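Lin1840 protein (Listeria innocua serovar 6a, PDB 4ZOA) probably hydrolyses terminal, non-reducing beta-D-glucosyl residues, releasing beta-D-glucose, as a family 3 glycoside hydrolase. Local coordinates at residues V190-A195 / L233-F238; F135-D140 / A167-Y172; I102-G107 / G148-S153. The protein carries 1 engineered substitution. All coordinates share one frame; numbering follows the deposited sequence.

Interaction 1 (V190-A195 / L233-F238); sequences VKHFAA and LVMTAF. With IFM (5-hydroxymethyl-3,4-dihydroxypiperidine), chain C.
Val190 starts the contact with two backbone bonds: its N gives to Leu233 O (2.9 Å), and its O takes Met235 N at 2.7 Å. Its side chain lies on the same sheet face as that of Val234. Lys191 lays CB against Met235 CB, and the chain, extended beyond CG, runs to the ligand. There Lys191 NZ gives to both IFM O3 and IFM O4, each at 2.7 Å. The two strands are parallel neighbours in the TIM barrel of the glycosyl hydrolase family 3 N-terminal domain, and their C-terminal ends face the sugar-mimic site. A cis peptide precedes His192. The His192 ring takes CG of Lys191 over one face, while His192 NE2 at the edge shares a hydrogen bond with IFM O3 (2.7 Å). Met235 SD lies oblique to this ring, 4.1 Å from His192 CD2, and Met235 CE reaches IFM O4. The register slips by one residue before Phe193, a beta bulge. Phe193 N then meets Met235 O almost straight (176°), and Phe193 O accepts a weak bond from Ala237 N. With CG anti to the backbone N (chi1 -157°), the Phe193 ring is carried off toward Leu252 and Leu257 of helix 250-260, leaving Phe193 CB on Val234 CG1 (3.8 Å).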
loop_
_atom_site.group_PDB
_atom_site.type_symbol
_atom_site.label_atom_id
_atom_site.label_comp_id
_atom_site.label_asym_id
_atom_site.label_seq_id
_atom_site.Cartn_x
_atom_site.Cartn_y
_atom_site.Cartn_z
ATOM N N VAL A 190 -7.268 -23.992 -8.599
ATOM C CA VAL A 190 -6.420 -22.932 -7.980
ATOM C C VAL A 190 -7.049 -21.559 -8.232
ATOM O O VAL A 190 -7.430 -21.255 -9.365
ATOM C CB VAL A 190 -4.946 -23.070 -8.527
ATOM C CG1 VAL A 190 -4.113 -21.772 -8.406
ATOM C CG2 VAL A 190 -4.265 -24.257 -7.831
ATOM N N LYS A 191 -7.241 -20.758 -7.179
ATOM C CA LYS A 191 -7.708 -19.394 -7.401
ATOM C C LYS A 191 -6.906 -18.410 -6.513
ATOM O O LYS A 191 -6.210 -18.872 -5.572
ATOM C CB LYS A 191 -9.221 -19.319 -7.207
ATOM C CG LYS A 191 -9.648 -19.452 -5.781
ATOM C CD LYS A 191 -11.144 -19.489 -5.684
ATOM C CE LYS A 191 -11.581 -19.513 -4.229
ATOM N NZ LYS A 191 -13.026 -19.629 -4.100
ATOM N N HIS A 192 -6.858 -17.105 -6.807
ATOM C CA HIS A 192 -7.373 -16.429 -7.958
ATOM C C HIS A 192 -6.182 -15.869 -8.740
ATOM O O HIS A 192 -5.419 -15.053 -8.218
ATOM C CB HIS A 192 -8.259 -15.228 -7.520
ATOM C CG HIS A 192 -9.382 -15.581 -6.600
ATOM N ND1 HIS A 192 -9.221 -15.663 -5.232
ATOM C CD2 HIS A 192 -10.698 -15.818 -6.840
ATOM C CE1 HIS A 192 -10.367 -15.974 -4.674
ATOM N NE2 HIS A 192 -11.279 -16.075 -5.626
ATOM N N PHE A 193 -5.998 -16.295 -9.976
ATOM C CA PHE A 193 -4.750 -16.002 -10.724
ATOM C C PHE A 193 -4.838 -14.604 -11.338
ATOM O O PHE A 193 -5.649 -14.402 -12.229
ATOM C CB PHE A 193 -4.553 -17.029 -11.821
ATOM C CG PHE A 193 -3.110 -17.190 -12.275
ATOM C CD1 PHE A 193 -2.193 -17.851 -11.470
ATOM C CD2 PHE A 193 -2.701 -16.699 -13.484
ATOM C CE1 PHE A 193 -0.880 -18.000 -11.852
ATOM C CE2 PHE A 193 -1.411 -16.819 -13.867
ATOM C CZ PHE A 193 -0.493 -17.477 -13.065
ATOM N N ALA A 194 -4.077 -13.598 -10.878
ATOM C CA ALA A 194 -3.101 -13.654 -9.814
ATOM C C ALA A 194 -3.128 -12.368 -8.981
ATOM O O ALA A 194 -3.580 -11.315 -9.463
ATOM C CB ALA A 194 -1.675 -13.876 -10.383
ATOM N N ALA A 195 -2.580 -12.497 -7.766
ATOM C CA ALA A 195 -2.132 -11.355 -6.913
ATOM C C ALA A 195 -3.313 -10.516 -6.337
ATOM O O ALA A 195 -3.182 -9.374 -5.990
ATOM C CB ALA A 195 -1.192 -10.477 -7.723
ATOM N N LEU A 233 -7.747 -27.393 -12.527
ATOM C CA LEU A 233 -8.164 -26.064 -13.021
ATOM C C LEU A 233 -7.420 -24.860 -12.387
ATOM O O LEU A 233 -6.771 -24.950 -11.328
ATOM C CB LEU A 233 -9.678 -25.853 -12.823
ATOM C CG LEU A 233 -10.587 -26.851 -13.566
ATOM C CD1 LEU A 233 -10.744 -28.156 -12.785
ATOM C CD2 LEU A 233 -11.958 -26.246 -13.847
ATOM N N VAL A 234 -7.566 -23.724 -13.055
ATOM C CA VAL A 234 -7.126 -22.454 -12.527
ATOM C C VAL A 234 -8.252 -21.484 -12.780
ATOM O O VAL A 234 -8.888 -21.533 -13.863
ATOM C CB VAL A 234 -5.790 -22.011 -13.194
ATOM C CG1 VAL A 234 -5.415 -20.593 -12.847
ATOM C CG2 VAL A 234 -4.665 -22.959 -12.765
ATOM N N MET A 235 -8.524 -20.631 -11.784
ATOM C CA MET A 235 -9.531 -19.556 -11.924
ATOM C C MET A 235 -8.850 -18.129 -12.029
ATOM O O MET A 235 -7.900 -17.810 -11.293
ATOM C CB MET A 235 -10.607 -19.645 -10.784
ATOM C CG MET A 235 -11.604 -18.491 -10.796
ATOM S SD MET A 235 -12.687 -18.348 -9.357
ATOM C CE MET A 235 -13.625 -19.899 -9.571
ATOM N N THR A 236 -9.337 -17.284 -12.930
ATOM C CA THR A 236 -8.777 -15.944 -13.126
ATOM C C THR A 236 -9.159 -15.063 -11.926
ATOM O O THR A 236 -10.126 -15.406 -11.180
ATOM C CB THR A 236 -9.336 -15.308 -14.453
ATOM O OG1 THR A 236 -10.743 -14.996 -14.364
ATOM C CG2 THR A 236 -9.116 -16.245 -15.697
ATOM N N ALA A 237 -8.444 -13.932 -11.745
ATOM C CA ALA A 237 -8.732 -12.992 -10.712
ATOM C C ALA A 237 -9.465 -11.744 -11.214
ATOM O O ALA A 237 -9.331 -11.350 -12.374
ATOM C CB ALA A 237 -7.443 -12.604 -10.038
ATOM N N PHE A 238 -10.281 -11.156 -10.329
ATOM C CA PHE A 238 -10.985 -9.882 -10.559
ATOM C C PHE A 238 -10.137 -8.638 -10.823
ATOM O O PHE A 238 -10.631 -7.682 -11.504
ATOM C CB PHE A 238 -11.900 -9.566 -9.375
ATOM C CG PHE A 238 -13.132 -10.469 -9.303
ATOM C CD1 PHE A 238 -13.956 -10.602 -10.402
ATOM C CD2 PHE A 238 -13.470 -11.128 -8.125
ATOM C CE1 PHE A 238 -15.087 -11.370 -10.343
ATOM C CE2 PHE A 238 -14.568 -11.930 -8.054
ATOM C CZ PHE A 238 -15.396 -12.052 -9.157
HETATM O O4 IFM C . -14.921 -19.248 -6.009
HETATM C C4 IFM C . -15.577 -17.986 -5.988
HETATM C C3 IFM C . -14.543 -16.870 -5.975
HETATM O O3 IFM C . -13.669 -17.122 -4.897
HETATM C C2 IFM C . -15.136 -15.440 -5.991
HETATM N N IFM C . -16.204 -15.285 -6.972
HETATM C C1 IFM C . -17.146 -16.384 -7.090
HETATM C C5 IFM C . -16.427 -17.735 -7.224
HETATM C C6 IFM C . -17.420 -18.896 -7.504
HETATM O O6 IFM C . -18.496 -18.874 -6.591
#

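Interaction 2 (F135-D140 / A167-Y172); sequences FSPMLD and AMVDGY. With IFM (5-hydroxymethyl-3,4-dihydroxypiperidine), chain C.
Ser136 and Pro137 bring an irregular stretch of backbone against one side of the helix that holds Met168, Val169 and Tyr172. The nearest CA atoms, of Pro137 and Met168, are 6.5 Å apart. The peptide between Ser136 and Pro137 is cis, and both side chains set out toward the helix. Tyr172 N bonds to Met168 O, one turn back, so these two side chains rise from the same side of the helix. Ser136 OG and Tyr172 OH form a hydrogen bond of 2.7 Å. Ser136 OG lies at the edge of the phenol ring, near its plane, and is also 3.2 Å from Tyr172 CE2. It gets there because chi1 of 172° swings OG opposite Ser136 N. Strand 133-134, helix 158-173 and the neighbouring parallel strand 187-193 form a beta-alpha-beta crossover of the TIM barrel. Here the helix of the crossover packs on the loop that follows its first strand. The sulfur of Met168 sits beside two residues at once, with SD 3.8 Å from Pro137 CB and 3.8 Å from Ser136 OG. Pro137 also offers its ring CD to Val169 CG2 (4.1 Å), the two side chains meeting at a slant. Helix 112-128 also touches Met168. On the ligand side, Phe135 turns away from the helix and lays CB against IFM O4 (3.6 Å).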
loop_
_atom_site.group_PDB
_atom_site.type_symbol
_atom_site.label_atom_id
_atom_site.label_comp_id
_atom_site.label_asym_id
_atom_site.label_seq_id
_atom_site.Cartn_x
_atom_site.Cartn_y
_atom_site.Cartn_z
ATOM N N PHE A 135 -13.663 -25.035 -6.044
ATOM C CA PHE A 135 -12.998 -23.763 -6.225
ATOM C C PHE A 135 -12.098 -23.469 -5.011
ATOM O O PHE A 135 -12.308 -22.515 -4.289
ATOM C CB PHE A 135 -14.045 -22.678 -6.436
ATOM C CG PHE A 135 -14.885 -22.847 -7.692
ATOM C CD1 PHE A 135 -14.293 -23.142 -8.910
ATOM C CD2 PHE A 135 -16.257 -22.616 -7.646
ATOM C CE1 PHE A 135 -15.039 -23.270 -10.065
ATOM C CE2 PHE A 135 -17.015 -22.711 -8.786
ATOM C CZ PHE A 135 -16.416 -23.067 -10.000
ATOM N N SER A 136 -11.108 -24.347 -4.829
ATOM C CA SER A 136 -10.109 -24.339 -3.731
ATOM C C SER A 136 -8.834 -25.095 -4.233
ATOM O O SER A 136 -8.968 -26.004 -5.065
ATOM C CB SER A 136 -10.701 -25.009 -2.467
ATOM O OG SER A 136 -9.705 -25.171 -1.456
ATOM N N PRO A 137 -7.612 -24.744 -3.754
ATOM C CA PRO A 137 -7.220 -23.731 -2.774
ATOM C C PRO A 137 -7.112 -22.290 -3.310
ATOM O O PRO A 137 -6.894 -22.044 -4.477
ATOM C CB PRO A 137 -5.867 -24.212 -2.314
ATOM C CG PRO A 137 -5.286 -24.748 -3.561
ATOM C CD PRO A 137 -6.428 -25.441 -4.275
ATOM N N MET A 138 -7.349 -21.366 -2.394
ATOM C CA MET A 138 -7.145 -19.964 -2.587
ATOM C C MET A 138 -5.706 -19.723 -2.131
ATOM O O MET A 138 -5.379 -19.846 -0.966
ATOM C CB MET A 138 -8.166 -19.220 -1.741
ATOM C CG MET A 138 -8.174 -17.729 -1.945
ATOM S SD MET A 138 -6.929 -16.887 -0.947
ATOM C CE MET A 138 -7.758 -15.278 -1.032
ATOM N N LEU A 139 -4.865 -19.328 -3.064
ATOM C CA LEU A 139 -3.381 -19.228 -2.864
ATOM C C LEU A 139 -2.857 -17.808 -2.953
ATOM O O LEU A 139 -1.663 -17.573 -3.238
ATOM C CB LEU A 139 -2.681 -20.118 -3.894
ATOM C CG LEU A 139 -3.083 -21.561 -3.697
ATOM C CD1 LEU A 139 -2.397 -22.356 -4.771
ATOM C CD2 LEU A 139 -2.780 -22.151 -2.314
ATOM N N ASP A 140 -3.745 -16.850 -2.663
ATOM C CA ASP A 140 -3.401 -15.438 -2.701
ATOM C C ASP A 140 -2.578 -15.007 -1.460
ATOM O O ASP A 140 -3.078 -15.037 -0.346
ATOM C CB ASP A 140 -4.651 -14.552 -2.877
ATOM C CG ASP A 140 -5.550 -15.012 -4.047
ATOM O OD1 ASP A 140 -5.098 -15.538 -5.091
ATOM O OD2 ASP A 140 -6.748 -14.782 -3.929
ATOM N N ALA A 167 -0.662 -29.541 -0.152
ATOM C CA ALA A 167 -1.396 -30.401 0.760
ATOM C C ALA A 167 -2.898 -30.424 0.456
ATOM O O ALA A 167 -3.476 -31.500 0.442
ATOM C CB ALA A 167 -1.140 -29.998 2.195
ATOM N N MET A 168 -3.528 -29.259 0.200
ATOM C CA MET A 168 -4.949 -29.238 -0.229
ATOM C C MET A 168 -5.179 -29.937 -1.559
ATOM O O MET A 168 -5.982 -30.808 -1.620
ATOM C CB MET A 168 -5.543 -27.855 -0.283
ATOM C CG MET A 168 -5.812 -27.322 1.087
ATOM S SD MET A 168 -6.837 -25.899 0.958
ATOM C CE MET A 168 -6.440 -25.107 2.503
ATOM N N VAL A 169 -4.452 -29.584 -2.605
ATOM C CA VAL A 169 -4.516 -30.328 -3.892
ATOM C C VAL A 169 -4.390 -31.838 -3.712
ATOM O O VAL A 169 -5.292 -32.559 -4.106
ATOM C CB VAL A 169 -3.491 -29.821 -4.936
ATOM C CG1 VAL A 169 -3.589 -30.624 -6.238
ATOM C CG2 VAL A 169 -3.742 -28.335 -5.251
ATOM N N ASP A 170 -3.309 -32.327 -3.087
ATOM C CA ASP A 170 -3.168 -33.761 -2.824
ATOM C C ASP A 170 -4.416 -34.326 -2.098
ATOM O O ASP A 170 -4.933 -35.387 -2.482
ATOM C CB ASP A 170 -1.845 -34.027 -2.097
ATOM C CG ASP A 170 -1.642 -35.496 -1.660
ATOM O OD1 ASP A 170 -2.170 -36.436 -2.284
ATOM O OD2 ASP A 170 -0.893 -35.709 -0.665
ATOM N N GLY A 171 -4.952 -33.621 -1.090
ATOM C CA GLY A 171 -6.152 -34.094 -0.376
ATOM C C GLY A 171 -7.427 -34.147 -1.185
ATOM O O GLY A 171 -8.245 -35.102 -1.052
ATOM N N TYR A 172 -7.682 -33.109 -1.985
ATOM C CA TYR A 172 -8.911 -33.097 -2.848
ATOM C C TYR A 172 -8.797 -34.151 -3.978
ATOM O O TYR A 172 -9.766 -34.879 -4.332
ATOM C CB TYR A 172 -9.144 -31.707 -3.524
ATOM C CG TYR A 172 -9.515 -30.533 -2.624
ATOM C CD1 TYR A 172 -10.595 -30.596 -1.777
ATOM C CD2 TYR A 172 -8.781 -29.349 -2.634
ATOM C CE1 TYR A 172 -10.931 -29.554 -0.959
ATOM C CE2 TYR A 172 -9.121 -28.295 -1.805
ATOM C CZ TYR A 172 -10.202 -28.393 -0.984
ATOM O OH TYR A 172 -10.559 -27.342 -0.176
HETATM O O4 IFM C . -14.921 -19.248 -6.009
HETATM C C4 IFM C . -15.577 -17.986 -5.988
HETATM C C3 IFM C . -14.543 -16.870 -5.975
HETATM O O3 IFM C . -13.669 -17.122 -4.897
HETATM C C2 IFM C . -15.136 -15.440 -5.991
HETATM N N IFM C . -16.204 -15.285 -6.972
HETATM C C1 IFM C . -17.146 -16.384 -7.090
HETATM C C5 IFM C . -16.427 -17.735 -7.224
HETATM C C6 IFM C . -17.420 -18.896 -7.504
HETATM O O6 IFM C . -18.496 -18.874 -6.591
#

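Interaction 3 (I102-G107 / G148-S153); sequences IPLALG and GRVMES. With IFM (5-hydroxymethyl-3,4-dihydroxypiperidine), chain C.
The first turn of helix 103-109 meets a short 3-10 turn, residues 150-152, in the long loop after barrel strand 133-134 of the TIM-barrel domain. Ile102 is the N-cap residue of that helix. Met151 O is the centre of the contact. Met151 O accepts the backbone N of Leu104 at 3.0 Å, with the donor lying above the carbonyl plane. Pro103 CD is packed against Met151 O as well (3.2 Å). Pro103 CB rests on Glu152 O. Leu104 is set between two more carbonyls, with CB 3.5 Å from Val150 O and 3.4 Å from Ser153 O. Its CD2 reaches Val150 CG2. The side chain of Met151 bends back at chi2 and chi3, bringing Met151 CE beside Ile102 CG2 (3.9 Å). Ile102 CD1 touches Met151 CB, and the two side chains cross at about a right angle. The other side of the turn faces the ligand. There Arg149 presents NE and NH2 to the two carboxylate oxygens of Glu152 in a salt bridge, NE to OE2 at 2.7 Å and NH2 to OE1 at 2.8 Å. The OE1 bond uses the syn lone pair. The bend of Arg149 at chi3 (76°) folds the guanidinium back to this carboxylate. NH1 makes a salt bridge with Glu473 and a hydrogen bond with Tyr196 OH, so Glu152 and Glu473 together fix the rotation of the guanidinium. Arg149 NH2 also gives a weak bond to IFM O3 (2.9 Å). Pro103 has no N-H to offer, so Met151 O takes the first-turn N-H of Leu104 instead. That bond ties the 3-10 turn, and with it Arg149 and Glu152, to helix 103-109.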
loop_
_atom_site.group_PDB
_atom_site.type_symbol
_atom_site.label_atom_id
_atom_site.label_comp_id
_atom_site.label_asym_id
_atom_site.label_seq_id
_atom_site.Cartn_x
_atom_site.Cartn_y
_atom_site.Cartn_z
ATOM N N ILE A 102 -11.519 -22.149 9.069
ATOM C CA ILE A 102 -11.193 -21.292 7.919
ATOM C C ILE A 102 -9.689 -21.399 7.515
ATOM O O ILE A 102 -8.814 -21.599 8.391
ATOM C CB ILE A 102 -11.610 -19.833 8.144
ATOM C CG1 ILE A 102 -10.958 -19.281 9.385
ATOM C CG2 ILE A 102 -13.148 -19.732 8.147
ATOM C CD1 ILE A 102 -10.959 -17.772 9.457
ATOM N N PRO A 103 -9.368 -21.280 6.195
ATOM C CA PRO A 103 -7.997 -21.528 5.780
ATOM C C PRO A 103 -6.945 -20.700 6.522
ATOM O O PRO A 103 -5.837 -21.156 6.702
ATOM C CB PRO A 103 -8.025 -21.167 4.310
ATOM C CG PRO A 103 -9.389 -21.545 3.875
ATOM C CD PRO A 103 -10.257 -21.177 5.052
ATOM N N LEU A 104 -7.263 -19.464 6.939
ATOM C CA LEU A 104 -6.251 -18.657 7.692
ATOM C C LEU A 104 -5.917 -19.332 9.012
ATOM O O LEU A 104 -4.766 -19.316 9.498
ATOM C CB LEU A 104 -6.745 -17.239 7.884
ATOM C CG LEU A 104 -5.733 -16.260 8.496
ATOM C CD1 LEU A 104 -4.464 -16.243 7.688
ATOM C CD2 LEU A 104 -6.351 -14.914 8.566
ATOM N N ALA A 105 -6.909 -19.992 9.597
ATOM C CA ALA A 105 -6.685 -20.747 10.850
ATOM C C ALA A 105 -5.823 -21.976 10.553
ATOM O O ALA A 105 -4.871 -22.269 11.278
ATOM C CB ALA A 105 -7.987 -21.170 11.469
ATOM N N LEU A 106 -6.135 -22.656 9.463
ATOM C CA LEU A 106 -5.310 -23.793 8.996
ATOM C C LEU A 106 -3.863 -23.374 8.672
ATOM O O LEU A 106 -2.891 -24.132 8.930
ATOM C CB LEU A 106 -5.948 -24.398 7.764
ATOM C CG LEU A 106 -7.359 -24.993 7.973
ATOM C CD1 LEU A 106 -7.912 -25.537 6.671
ATOM C CD2 LEU A 106 -7.314 -26.133 8.973
ATOM N N GLY A 107 -3.708 -22.202 8.094
ATOM C CA GLY A 107 -2.350 -21.631 8.011
ATOM C C GLY A 107 -1.614 -21.766 9.354
ATOM O O GLY A 107 -0.529 -22.262 9.417
ATOM N N GLY A 148 -11.378 -8.578 3.346
ATOM C CA GLY A 148 -12.131 -9.638 3.975
ATOM C C GLY A 148 -11.681 -11.026 3.610
ATOM O O GLY A 148 -11.998 -12.015 4.351
ATOM N N ARG A 149 -10.970 -11.152 2.468
ATOM C CA ARG A 149 -10.719 -12.480 1.937
ATOM C C ARG A 149 -9.474 -13.077 2.508
ATOM O O ARG A 149 -9.111 -14.182 2.095
ATOM C CB ARG A 149 -10.634 -12.504 0.430
ATOM C CG ARG A 149 -11.799 -11.828 -0.204
ATOM C CD ARG A 149 -11.782 -12.107 -1.694
ATOM N NE ARG A 149 -12.246 -13.443 -1.871
ATOM C CZ ARG A 149 -13.032 -13.894 -2.826
ATOM N NH1 ARG A 149 -13.391 -13.132 -3.808
ATOM N NH2 ARG A 149 -13.456 -15.140 -2.777
ATOM N N VAL A 150 -8.859 -12.436 3.513
ATOM C CA VAL A 150 -7.689 -13.054 4.164
ATOM C C VAL A 150 -8.008 -14.372 4.824
ATOM O O VAL A 150 -7.133 -15.207 5.021
ATOM C CB VAL A 150 -6.964 -12.146 5.181
ATOM C CG1 VAL A 150 -6.422 -10.910 4.494
ATOM C CG2 VAL A 150 -7.885 -11.750 6.345
ATOM N N MET A 151 -9.267 -14.536 5.202
ATOM C CA MET A 151 -9.735 -15.766 5.853
ATOM C C MET A 151 -9.552 -16.987 4.972
ATOM O O MET A 151 -9.501 -18.121 5.468
ATOM C CB MET A 151 -11.211 -15.634 6.219
ATOM C CG MET A 151 -12.124 -15.300 5.031
ATOM S SD MET A 151 -13.614 -16.322 4.832
ATOM C CE MET A 151 -12.911 -17.965 4.656
ATOM N N GLU A 152 -9.465 -16.741 3.669
ATOM C CA GLU A 152 -9.334 -17.793 2.644
ATOM C C GLU A 152 -7.886 -18.157 2.301
ATOM O O GLU A 152 -7.621 -19.157 1.622
ATOM C CB GLU A 152 -9.950 -17.289 1.321
ATOM C CG GLU A 152 -11.456 -17.181 1.251
ATOM C CD GLU A 152 -11.904 -16.342 0.031
ATOM O OE1 GLU A 152 -11.947 -16.883 -1.112
ATOM O OE2 GLU A 152 -12.296 -15.147 0.238
ATOM N N SER A 153 -6.947 -17.304 2.684
ATOM C CA SER A 153 -5.549 -17.519 2.412
ATOM C C SER A 153 -5.022 -18.178 3.645
ATOM O O SER A 153 -5.629 -18.057 4.746
ATOM C CB SER A 153 -4.827 -16.168 2.203
ATOM O OG SER A 153 -3.412 -16.279 2.068
HETATM O O4 IFM C . -14.921 -19.248 -6.009
HETATM C C4 IFM C . -15.577 -17.986 -5.988
HETATM C C3 IFM C . -14.543 -16.870 -5.975
HETATM O O3 IFM C . -13.669 -17.122 -4.897
HETATM C C2 IFM C . -15.136 -15.440 -5.991
HETATM N N IFM C . -16.204 -15.285 -6.972
HETATM C C1 IFM C . -17.146 -16.384 -7.090
HETATM C C5 IFM C . -16.427 -17.735 -7.224
HETATM C C6 IFM C . -17.420 -18.896 -7.504
HETATM O O6 IFM C . -18.496 -18.874 -6.591
#

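How the interactions relate
All three interactions lie in the TIM-barrel domain and all have a residue touching IFM. Interactions 1 and 2 meet along a seam of one backbone bond and one side-chain bond: Lys191 O is 2.9 Å from Leu139 N, and His192 N is 2.9 Å from Asp140 OD1, both probable hydrogen bonds. Met235 CE also packs on Phe135 CD1. Interaction 3 joins interaction 2 through Asp140 O and Ser153 OG at 2.7 Å, again a probable hydrogen bond, and Met138 lies along the loop 148-153. Around the ligand, interactions 1 and 3 converge on O3, with His192 NE2 3.7 Å from Arg149 NH2. Asp270, Asp91 and Thr40 also hydrogen-bond to IFM.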